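Local coordinates for Lin1944 protein (Listeria innocua, PDB 3D7L), which belongs to the short-chain dehydrogenase/reductase family and probably acts as an oxidoreductase, at the interface of chains A and B. Coordinates in Å, arbitrary orientation; residue numbers count along the deposited sequence, not the author numbering. Chains: chain A/B, Lin1944 protein.

Contact 1: the interface of chains A and B. Residues chain A 72-75, 122-126; chain B 142, 145.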
# COMPACT_ATOMS: atom_id res chain seq x y z
N SER A 72 -12.67 -6.98 8.09
CA SER A 72 -12.69 -7.43 9.48
C SER A 72 -12.54 -6.25 10.42
O SER A 72 -11.84 -5.31 10.10
CB SER A 72 -11.58 -8.46 9.72
OG SER A 72 -11.29 -8.59 11.10
N PRO A 73 -13.21 -6.30 11.59
CA PRO A 73 -12.87 -5.30 12.60
C PRO A 73 -11.37 -5.32 12.87
O PRO A 73 -10.76 -6.39 12.89
CB PRO A 73 -13.64 -5.76 13.84
CG PRO A 73 -14.79 -6.56 13.30
CD PRO A 73 -14.28 -7.20 12.03
N LEU A 74 -10.79 -4.13 13.02
CA LEU A 74 -9.35 -3.98 13.21
C LEU A 74 -8.80 -4.86 14.34
O LEU A 74 -7.78 -5.54 14.15
CB LEU A 74 -9.01 -2.52 13.47
CG LEU A 74 -7.57 -2.22 13.87
CD1 LEU A 74 -6.64 -2.37 12.68
CD2 LEU A 74 -7.49 -0.83 14.46
N THR A 75 -9.48 -4.87 15.49
CA THR A 75 -9.02 -5.62 16.65
C THR A 75 -9.17 -7.14 16.52
O THR A 75 -8.77 -7.88 17.42
CB THR A 75 -9.73 -5.19 17.95
OG1 THR A 75 -11.14 -5.46 17.83
CG2 THR A 75 -9.47 -3.69 18.25
N ILE A 122 -13.78 3.45 6.54
CA ILE A 122 -14.93 2.91 7.23
C ILE A 122 -14.49 1.77 8.15
O ILE A 122 -13.47 1.14 7.90
CB ILE A 122 -15.99 2.33 6.25
CG1 ILE A 122 -15.37 1.32 5.26
CG2 ILE A 122 -16.74 3.46 5.55
CD1 ILE A 122 -16.32 0.20 4.84
N VAL A 123 -15.27 1.52 9.20
CA VAL A 123 -15.06 0.36 10.07
C VAL A 123 -15.05 -0.92 9.20
O VAL A 123 -15.91 -1.09 8.33
CB VAL A 123 -16.10 0.31 11.21
CG1 VAL A 123 -16.02 -0.97 12.03
CG2 VAL A 123 -15.89 1.52 12.13
N GLN A 124 -14.06 -1.78 9.46
CA GLN A 124 -13.81 -3.04 8.77
C GLN A 124 -12.94 -2.85 7.54
O GLN A 124 -12.51 -3.82 6.91
CB GLN A 124 -15.09 -3.85 8.47
CG GLN A 124 -15.81 -4.26 9.75
CD GLN A 124 -16.65 -5.52 9.62
OE1 GLN A 124 -16.34 -6.39 8.83
NE2 GLN A 124 -17.68 -5.64 10.44
N GLY A 125 -12.64 -1.61 7.23
CA GLY A 125 -12.03 -1.28 5.96
C GLY A 125 -10.52 -1.11 5.93
O GLY A 125 -10.00 -0.79 4.88
N ALA A 126 -9.81 -1.32 7.04
CA ALA A 126 -8.36 -1.06 7.09
C ALA A 126 -7.56 -1.85 6.06
O ALA A 126 -6.59 -1.35 5.47
CB ALA A 126 -7.83 -1.32 8.45
N ALA B 142 -7.07 2.68 10.03
CA ALA B 142 -6.97 2.08 11.38
C ALA B 142 -7.32 3.06 12.51
O ALA B 142 -7.97 2.68 13.47
CB ALA B 142 -5.59 1.50 11.59
N GLU B 145 -10.71 2.91 14.12
CA GLU B 145 -11.09 1.69 14.83
C GLU B 145 -10.28 1.42 16.10
O GLU B 145 -10.45 0.38 16.73
CB GLU B 145 -11.01 0.47 13.91
CG GLU B 145 -12.12 0.41 12.86
CD GLU B 145 -12.13 -0.93 12.13
OE1 GLU B 145 -11.65 -0.97 10.96
OE2 GLU B 145 -12.58 -1.92 12.76
O HOH W 1 -10.37 -3.12 9.69

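Contact 2: the interface of chains A and B. Residues chain A 94, 137-138, 141-142; chain B 74, 77, 125-126, 129-130.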
# COMPACT_ATOMS: atom_id res chain seq x y z
N ILE A 94 -0.70 -6.10 -8.47
CA ILE A 94 0.63 -5.61 -8.79
C ILE A 94 1.36 -6.63 -9.67
O ILE A 94 2.02 -6.25 -10.61
CB ILE A 94 1.41 -5.11 -7.57
CG1 ILE A 94 0.69 -3.84 -7.05
CG2 ILE A 94 2.87 -4.81 -7.94
CD1 ILE A 94 1.22 -3.26 -5.74
N ALA A 137 -0.04 4.11 -5.08
CA ALA A 137 1.36 4.55 -5.02
C ALA A 137 2.31 3.78 -5.98
O ALA A 137 3.18 4.40 -6.62
CB ALA A 137 1.87 4.47 -3.57
N PHE A 138 2.17 2.44 -6.03
CA PHE A 138 2.91 1.60 -6.97
C PHE A 138 2.73 2.09 -8.41
O PHE A 138 3.71 2.16 -9.15
CB PHE A 138 2.52 0.11 -6.90
CG PHE A 138 3.12 -0.71 -8.04
CD1 PHE A 138 4.44 -1.13 -8.00
CD2 PHE A 138 2.39 -0.98 -9.19
CE1 PHE A 138 5.02 -1.84 -9.05
CE2 PHE A 138 2.94 -1.72 -10.25
CZ PHE A 138 4.25 -2.15 -10.19
N SER A 141 4.44 5.58 -9.10
CA SER A 141 5.86 5.36 -9.25
C SER A 141 6.21 4.58 -10.51
O SER A 141 7.13 4.96 -11.23
CB SER A 141 6.38 4.59 -8.04
OG SER A 141 7.78 4.74 -7.87
N ALA A 142 5.50 3.48 -10.77
CA ALA A 142 5.78 2.65 -11.95
C ALA A 142 5.65 3.45 -13.25
O ALA A 142 6.41 3.23 -14.19
CB ALA A 142 4.89 1.42 -11.99
N LEU B 74 12.16 -1.12 -12.34
CA LEU B 74 10.85 -1.71 -12.61
C LEU B 74 10.89 -2.98 -13.47
O LEU B 74 10.23 -3.98 -13.14
CB LEU B 74 9.90 -0.70 -13.24
CG LEU B 74 8.52 -1.28 -13.64
CD1 LEU B 74 7.72 -1.70 -12.37
CD2 LEU B 74 7.73 -0.30 -14.52
N LEU B 77 12.01 -5.89 -11.49
CA LEU B 77 11.26 -6.12 -10.26
C LEU B 77 10.32 -7.32 -10.46
O LEU B 77 9.29 -7.20 -11.11
CB LEU B 77 10.48 -4.87 -9.87
CG LEU B 77 9.63 -4.87 -8.60
CD1 LEU B 77 10.42 -5.34 -7.36
CD2 LEU B 77 9.01 -3.49 -8.39
N GLY B 125 12.23 3.08 -7.36
CA GLY B 125 11.41 3.30 -6.18
C GLY B 125 10.03 2.66 -6.12
O GLY B 125 9.34 2.85 -5.14
N ALA B 126 9.61 1.91 -7.14
CA ALA B 126 8.21 1.45 -7.26
C ALA B 126 7.76 0.59 -6.09
O ALA B 126 6.62 0.72 -5.61
CB ALA B 126 7.97 0.70 -8.58
N ALA B 129 7.62 2.77 -2.94
CA ALA B 129 6.41 3.57 -3.14
C ALA B 129 5.14 2.81 -2.71
O ALA B 129 4.35 3.30 -1.89
CB ALA B 129 6.29 4.00 -4.63
N MSE B 130 4.96 1.60 -3.25
CA MSE B 130 3.91 0.66 -2.81
C MSE B 130 3.80 0.52 -1.29
O MSE B 130 2.72 0.71 -0.71
CB MSE B 130 4.17 -0.73 -3.43
CG MSE B 130 3.10 -1.81 -3.13
SE MSE B 130 3.79 -3.64 -3.45
CE MSE B 130 5.17 -3.72 -2.10

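Contact 1: the interface of chains A and B
B:Glu145 reaches from chain B into a cleft between two loops of chain A, and its carboxylate is held there by backbone N-H groups. OE2 accepts a nearly straight hydrogen bond from the amide of A:Leu74 (N to OE2 2.9 Å, 171° at the hydrogen), and OE1 one from the amide of A:Gln124 (N to OE1 2.9 Å). The two donors approach from opposite faces, each tilted well out of the carboxylate plane, so the group is clamped between the loops. Its chain is extended beyond CG (chi2 -170°), which carries the carboxylate deep between them.

The stem is packed on both sides. CB of B:Glu145 lies 3.6 Å from CB of A:Leu74, whose CD2 also reaches CB of B:Glu145 and the carbonyl oxygen of B:Ala142, while CG2 of A:Val123 lies 4.0 Å from CG of B:Glu145. The less tightly packed side is bridged by water 1, 2.8 Å from OE1 of B:Glu145; it also meets the carbonyl oxygen of A:Ser72 and, more distantly, the amide of A:Ala126. The amides of A:Leu74 and A:Gln124, together with the nearby start of helix 126-142, may help to stabilise negative charge on the carboxylate.

In the fold, the receiving loops are the stretch leading into the 3-10 helix 74-76 and the segment just before helix 126-142, whereas B:Glu145 closes the 3-10 helix 143-145 that follows the same long helix in chain B.

Contact 2: the interface of chains A and B
Helix 126-142 of chain A, near its C-terminal end, packs against the N-terminal part of the same helix in chain B, with A:Ile94 from helix 79-100 and B:Leu74 from the 3-10 helix 74-76 at the margins. The contact is carried by carbon, and by one selenium, with no hydrogen bond crossing it. Small residues bring the helices close: CB of A:Ser141 lies 3.5 Å from CB of B:Ala129, a tight fit, and 3.7 Å from CA of B:Ala126. OG of A:Ser141 is anti to its own backbone N (chi1 -159°), which points the hydroxyl toward the first turn of the chain B helix, where it touches CA of B:Ala126 at 3.4 Å without bonding.

A:Phe138 fills the neighbouring position. Its ring is sandwiched within its own chain: CG2 of A:Ile94 sits over the centre of one face, 3.6 Å above the plane, and CB of A:Ala142 lies toward the rim of the other. On the face that A:Ala142 covers, CB of B:Ala126 also leans in over the rim at CD1 and CE1, 3.9 Å from CE1. CD1 of B:Leu74 lies beyond CZ, 4.1 Å away and raised toward that same face, the two side chains crossing at about a right angle. Farther along, the selenomethionine B:Met130 runs out with CG anti to the backbone N (chi1 -176°), then bends at the selenium. CD1 of A:Ile94 meets this bend obliquely, 3.5 Å from SE.

The patch thus supplies a close-fitting apolar surface to a two-fold symmetric pairing of the chains, and probably helps to hold a dimer together.

Contacts 1 and 2 have centres about 26 Å apart, measured between their C-alpha atoms, and belong to one two-fold symmetric interface. Both draw on helix 126-142 and the 3-10 helix 74-76. A:Leu74, A:Ala126 and B:Ala142 serve in contact 1, and B:Leu74, B:Ala126 and A:Ala142 in contact 2: the helix start comes from chain A in the first and from chain B in the second. Each therefore samples an opposite end of the seam, and symmetry places a twin of each near the other. Polar anchoring of a glutamate and apolar helix packing consequently act together at both ends, which suggests, without proving, that the pair of chains is a dimer beyond the crystal.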